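Local atomic coordinates of epoxyqueuosine reductase (Streptococcus thermophilus, PDB entry 5D6S), a protein that belongs to the epoxyqueuosine reductase (QueG) family and holds a cobalamin and two iron-sulfur clusters in a single chain. Residues N77-E80 with R81-K85; H129-L132 with Q133-K137. All coordinates share one frame; numbering follows the deposited sequence.

Contact 1 of 2, residues N77-E80 with R81-K85; sequences NIEE and RIYPK
With chi1 of -82° at Glu79 and -58° at Tyr83, each side chain sets its CG anti to its own carbonyl carbon, and Glu79 on the short helix 78-82 and Tyr83 just past its end run side by side. Glu79 CG comes to 4.1 Å from Tyr83 CE2, a loose contact with the ring, with carboxylate and ring planes turned 44° apart. The bend at chi2 of Glu79 turns its carboxylate back toward the start of the turn, and OE2 makes a salt bridge with Arg62 of helix 55-67.

The turn illustrates how a minimal helix is opened and closed. Asn77 is its N-cap: OD1 accepts a weak bond from Glu79 N. The backbone then mixes spacings. Arg81 N donates to Ile78 O over 3.0 Å, while its bond to Asn77 O is weak. Glu79 O is gripped twice, by Tyr83 N at 3.1 Å, nearly along the C=O axis, and by Ile82 N at 3.2 Å, well out of the carbonyl plane. Such a mixture of i+3 and i+4 bonds is that of a short, irregular helix.

Arg81, bent at chi2 and chi3, leads its guanidinium away from the turn, where NH1 bonds to the cobalamin and NH2 to Ala160 O; the turn thus carries a residue of the cofactor pocket. On Tyr83, Ile82 CD1 lies over one ring face, offset toward the rim. At the C-terminal end of the turn a water joins two carbonyls, donating to Glu80 O at 2.7 Å and to Tyr83 O at 2.9 Å.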
loop_
_atom_site.group_PDB
_atom_site.type_symbol
_atom_site.label_atom_id
_atom_site.label_comp_id
_atom_site.label_asym_id
_atom_site.label_seq_id
_atom_site.Cartn_x
_atom_site.Cartn_y
_atom_site.Cartn_z
ATOM N N ASN A 77 -8.855 -17.968 4.976
ATOM C CA ASN A 77 -10.118 -18.620 5.236
ATOM C C ASN A 77 -11.300 -17.788 4.718
ATOM O O ASN A 77 -11.716 -16.790 5.334
ATOM C CB ASN A 77 -10.246 -18.864 6.742
ATOM C CG ASN A 77 -11.526 -19.580 7.120
ATOM O OD1 ASN A 77 -12.316 -20.009 6.273
ATOM N ND2 ASN A 77 -11.722 -19.736 8.405
ATOM N N ILE A 78 -11.865 -18.215 3.594
ATOM C CA ILE A 78 -12.934 -17.439 2.938
ATOM C C ILE A 78 -14.197 -17.305 3.788
ATOM O O ILE A 78 -14.810 -16.253 3.797
ATOM C CB ILE A 78 -13.240 -17.999 1.533
ATOM C CG1 ILE A 78 -12.142 -17.529 0.563
ATOM C CG2 ILE A 78 -14.597 -17.541 1.034
ATOM C CD1 ILE A 78 -11.704 -18.588 -0.425
ATOM N N GLU A 79 -14.549 -18.353 4.529
ATOM C CA GLU A 79 -15.702 -18.302 5.447
ATOM C C GLU A 79 -15.559 -17.200 6.470
ATOM O O GLU A 79 -16.481 -16.413 6.659
ATOM C CB GLU A 79 -15.893 -19.627 6.183
ATOM C CG GLU A 79 -16.644 -20.681 5.389
ATOM C CD GLU A 79 -15.794 -21.337 4.306
ATOM O OE1 GLU A 79 -14.549 -21.167 4.311
ATOM O OE2 GLU A 79 -16.385 -22.022 3.434
ATOM N N GLU A 80 -14.393 -17.118 7.112
ATOM C CA GLU A 80 -14.141 -16.069 8.132
ATOM C C GLU A 80 -14.255 -14.642 7.541
ATOM O O GLU A 80 -14.406 -13.643 8.261
ATOM C CB GLU A 80 -12.769 -16.265 8.812
ATOM C CG GLU A 80 -12.807 -17.269 9.954
ATOM C CD GLU A 80 -11.452 -17.638 10.547
ATOM O OE1 GLU A 80 -11.440 -18.564 11.389
ATOM O OE2 GLU A 80 -10.406 -17.049 10.188
ATOM N N ARG A 81 -14.176 -14.583 6.220
ATOM C CA ARG A 81 -14.188 -13.342 5.487
ATOM C C ARG A 81 -15.588 -12.751 5.277
ATOM O O ARG A 81 -15.760 -11.526 5.249
ATOM C CB ARG A 81 -13.562 -13.601 4.133
ATOM C CG ARG A 81 -12.718 -12.457 3.666
ATOM C CD ARG A 81 -11.240 -12.732 3.785
ATOM N NE ARG A 81 -10.637 -12.139 2.610
ATOM C CZ ARG A 81 -10.381 -10.845 2.432
ATOM N NH1 ARG A 81 -9.879 -10.454 1.275
ATOM N NH2 ARG A 81 -10.582 -9.952 3.386
ATOM N N ILE A 82 -16.574 -13.632 5.136
ATOM C CA ILE A 82 -17.963 -13.254 4.821
ATOM C C ILE A 82 -18.955 -13.412 5.993
ATOM O O ILE A 82 -20.009 -12.782 5.988
ATOM C CB ILE A 82 -18.525 -14.051 3.625
ATOM C CG1 ILE A 82 -17.908 -15.433 3.552
ATOM C CG2 ILE A 82 -18.252 -13.326 2.319
ATOM C CD1 ILE A 82 -18.741 -16.401 2.761
ATOM N N TYR A 83 -18.616 -14.226 6.991
ATOM C CA TYR A 83 -19.509 -14.489 8.120
ATOM C C TYR A 83 -18.977 -13.856 9.400
ATOM O O TYR A 83 -18.234 -14.507 10.155
ATOM C CB TYR A 83 -19.690 -16.013 8.324
ATOM C CG TYR A 83 -20.248 -16.755 7.117
ATOM C CD1 TYR A 83 -21.382 -16.286 6.451
ATOM C CD2 TYR A 83 -19.652 -17.925 6.652
ATOM C CE1 TYR A 83 -21.902 -16.945 5.343
ATOM C CE2 TYR A 83 -20.158 -18.592 5.545
ATOM C CZ TYR A 83 -21.290 -18.100 4.891
ATOM O OH TYR A 83 -21.789 -18.745 3.777
ATOM N N PRO A 84 -19.378 -12.608 9.689
ATOM C CA PRO A 84 -18.885 -11.881 10.867
ATOM C C PRO A 84 -19.034 -12.596 12.205
ATOM O O PRO A 84 -18.265 -12.323 13.137
ATOM C CB PRO A 84 -19.731 -10.611 10.883
ATOM C CG PRO A 84 -20.096 -10.398 9.483
ATOM C CD PRO A 84 -20.267 -11.769 8.885
ATOM N N LYS A 85 -20.006 -13.497 12.302
ATOM C CA LYS A 85 -20.239 -14.204 13.561
ATOM C C LYS A 85 -19.097 -15.156 13.906
ATOM O O LYS A 85 -18.901 -15.490 15.076
ATOM C CB LYS A 85 -21.586 -14.936 13.549
ATOM C CG LYS A 85 -22.780 -14.005 13.698
ATOM C CD LYS A 85 -24.089 -14.696 13.343
ATOM C CE LYS A 85 -25.148 -13.681 12.926
ATOM N NZ LYS A 85 -26.326 -14.367 12.332
HETATM O O HOH W 1 -15.592 -13.546 10.724
#

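Contact 2 of 2, residues H129-L132 with Q133-K137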
loop_
_atom_site.group_PDB
_atom_site.type_symbol
_atom_site.label_atom_id
_atom_site.label_comp_id
_atom_site.label_asym_id
_atom_site.label_seq_id
_atom_site.Cartn_x
_atom_site.Cartn_y
_atom_site.Cartn_z
ATOM N N HIS A 129 -2.063 1.324 10.861
ATOM C CA HIS A 129 -2.469 0.210 11.726
ATOM C C HIS A 129 -2.425 0.621 13.175
ATOM O O HIS A 129 -3.320 0.298 13.922
ATOM C CB HIS A 129 -1.575 -1.040 11.552
ATOM C CG HIS A 129 -1.608 -1.628 10.171
ATOM N ND1 HIS A 129 -0.863 -1.120 9.126
ATOM C CD2 HIS A 129 -2.285 -2.685 9.667
ATOM C CE1 HIS A 129 -1.082 -1.835 8.037
ATOM N NE2 HIS A 129 -1.938 -2.793 8.340
ATOM N N TYR A 130 -1.351 1.269 13.601
ATOM C CA TYR A 130 -1.277 1.674 14.991
ATOM C C TYR A 130 -2.270 2.814 15.281
ATOM O O TYR A 130 -2.947 2.808 16.309
ATOM C CB TYR A 130 0.130 2.106 15.419
ATOM C CG TYR A 130 0.011 2.881 16.699
ATOM C CD1 TYR A 130 -0.331 2.235 17.897
ATOM C CD2 TYR A 130 0.109 4.277 16.707
ATOM C CE1 TYR A 130 -0.509 2.957 19.068
ATOM C CE2 TYR A 130 -0.065 5.013 17.874
ATOM C CZ TYR A 130 -0.378 4.353 19.050
ATOM O OH TYR A 130 -0.562 5.075 20.210
ATOM N N VAL A 131 -2.336 3.800 14.387
ATOM C CA VAL A 131 -3.191 4.965 14.598
ATOM C C VAL A 131 -4.657 4.537 14.788
ATOM O O VAL A 131 -5.316 4.955 15.741
ATOM C CB VAL A 131 -3.073 5.998 13.450
ATOM C CG1 VAL A 131 -4.009 7.173 13.683
ATOM C CG2 VAL A 131 -1.652 6.526 13.328
ATOM N N LEU A 132 -5.155 3.707 13.881
ATOM C CA LEU A 132 -6.551 3.284 13.919
ATOM C C LEU A 132 -6.865 2.336 15.078
ATOM O O LEU A 132 -7.930 2.436 15.658
ATOM C CB LEU A 132 -6.987 2.670 12.575
ATOM C CG LEU A 132 -7.598 3.729 11.666
ATOM C CD1 LEU A 132 -6.571 4.797 11.318
ATOM C CD2 LEU A 132 -8.218 3.120 10.411
ATOM N N GLN A 133 -5.964 1.408 15.399
ATOM C CA GLN A 133 -6.189 0.517 16.531
ATOM C C GLN A 133 -6.293 1.336 17.794
ATOM O O GLN A 133 -7.103 1.018 18.653
ATOM C CB GLN A 133 -5.111 -0.561 16.669
ATOM C CG GLN A 133 -5.505 -1.875 15.978
ATOM C CD GLN A 133 -4.301 -2.701 15.522
ATOM O OE1 GLN A 133 -4.143 -3.027 14.338
ATOM N NE2 GLN A 133 -3.428 -3.024 16.470
ATOM N N ASP A 134 -5.496 2.397 17.909
ATOM C CA ASP A 134 -5.612 3.325 19.039
ATOM C C ASP A 134 -7.000 4.000 19.076
ATOM O O ASP A 134 -7.653 4.037 20.122
ATOM C CB ASP A 134 -4.506 4.383 18.981
ATOM C CG ASP A 134 -4.628 5.430 20.086
ATOM O OD1 ASP A 134 -4.317 5.089 21.249
ATOM O OD2 ASP A 134 -5.022 6.588 19.773
ATOM N N LYS A 135 -7.446 4.538 17.940
ATOM C CA LYS A 135 -8.792 5.143 17.821
ATOM C C LYS A 135 -9.960 4.180 18.170
ATOM O O LYS A 135 -10.850 4.537 18.935
ATOM C CB LYS A 135 -8.988 5.732 16.417
ATOM C CG LYS A 135 -8.307 7.085 16.239
ATOM C CD LYS A 135 -8.424 7.582 14.810
ATOM C CE LYS A 135 -8.077 9.052 14.665
ATOM N NZ LYS A 135 -6.822 9.439 15.366
ATOM N N LEU A 136 -9.938 2.971 17.613
ATOM C CA LEU A 136 -10.889 1.911 17.987
ATOM C C LEU A 136 -10.876 1.495 19.456
ATOM O O LEU A 136 -11.877 1.021 19.973
ATOM C CB LEU A 136 -10.617 0.645 17.168
ATOM C CG LEU A 136 -10.882 0.691 15.673
ATOM C CD1 LEU A 136 -10.704 -0.708 15.107
ATOM C CD2 LEU A 136 -12.277 1.204 15.364
ATOM N N LYS A 137 -9.727 1.598 20.106
ATOM C CA LYS A 137 -9.603 1.243 21.517
ATOM C C LYS A 137 -10.338 2.282 22.332
ATOM O O LYS A 137 -11.120 1.945 23.217
ATOM C CB LYS A 137 -8.139 1.256 21.933
ATOM C CG LYS A 137 -7.619 -0.028 22.541
ATOM C CD LYS A 137 -6.133 -0.155 22.241
ATOM C CE LYS A 137 -5.493 -1.231 23.095
ATOM N NZ LYS A 137 -4.113 -1.588 22.674
#
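Tyr130 and Asp134 lie side by side and point the same way, one turn apart on the regular alpha-helix 128-144, with ring and carboxylate planes 31° apart. The phenol leans along the helix until its CZ is 4.1 Å from Asp134 CB, an oblique approach, and Tyr130 OH stays 3.9 Å from Asp134 OD1, a contact rather than a bond. Both side chains hold CG anti to the backbone N, which, with their spacing of one turn, gives them a shared direction.

Val131 and Lys135 repeat the i to i+4 pattern one residue on. The lysine chain runs extended beside the valine and bends only at chi4, bringing NZ to 4.0 Å from Val131 CG1. Gln133, extended beyond CG, runs back past His129 O, which lies 3.4 Å from its CB and 3.5 Å from its CD and accepts the bond from Gln133 N.

Leu132 and Leu136 face the protein interior and pack on strand 93-100, Leu132 touching Ile97 and Val99 and Leu136 touching Ile97, so the helix lies against the antiparallel sheet. At the first turn, the His129 ring is held from both nitrogens, ND1 by Asp127 and NE2 by Asp157, which would fix its rotation. Four successive i to i+4 backbone bonds link the two halves, and the straightest runs from Leu136 N to Leu132 O, 2.9 Å long with an N-H...O angle of 178°.

Both contacts are local, yet they differ in regularity and surroundings: contact 1 joins a short helix to the loop that follows it, contact 2 lies wholly within one helix. Contact 1 spans a weakly bonded helix beside helix 55-67, where charged groups find partners beyond the turn and one arginine reaches the cobalamin. Contact 2 belongs to a long helix lying on the four-stranded antiparallel sheet: its leucines are buried, its tyrosine and glutamine exposed, and its backbone bonds follow a steady i to i+4 pattern. Both are partly buried overall. Their centres are 22 Å apart, their nearest atoms about 12 Å; the side chain of Leu132 in contact 2 is about 6 Å from the same cobalamin.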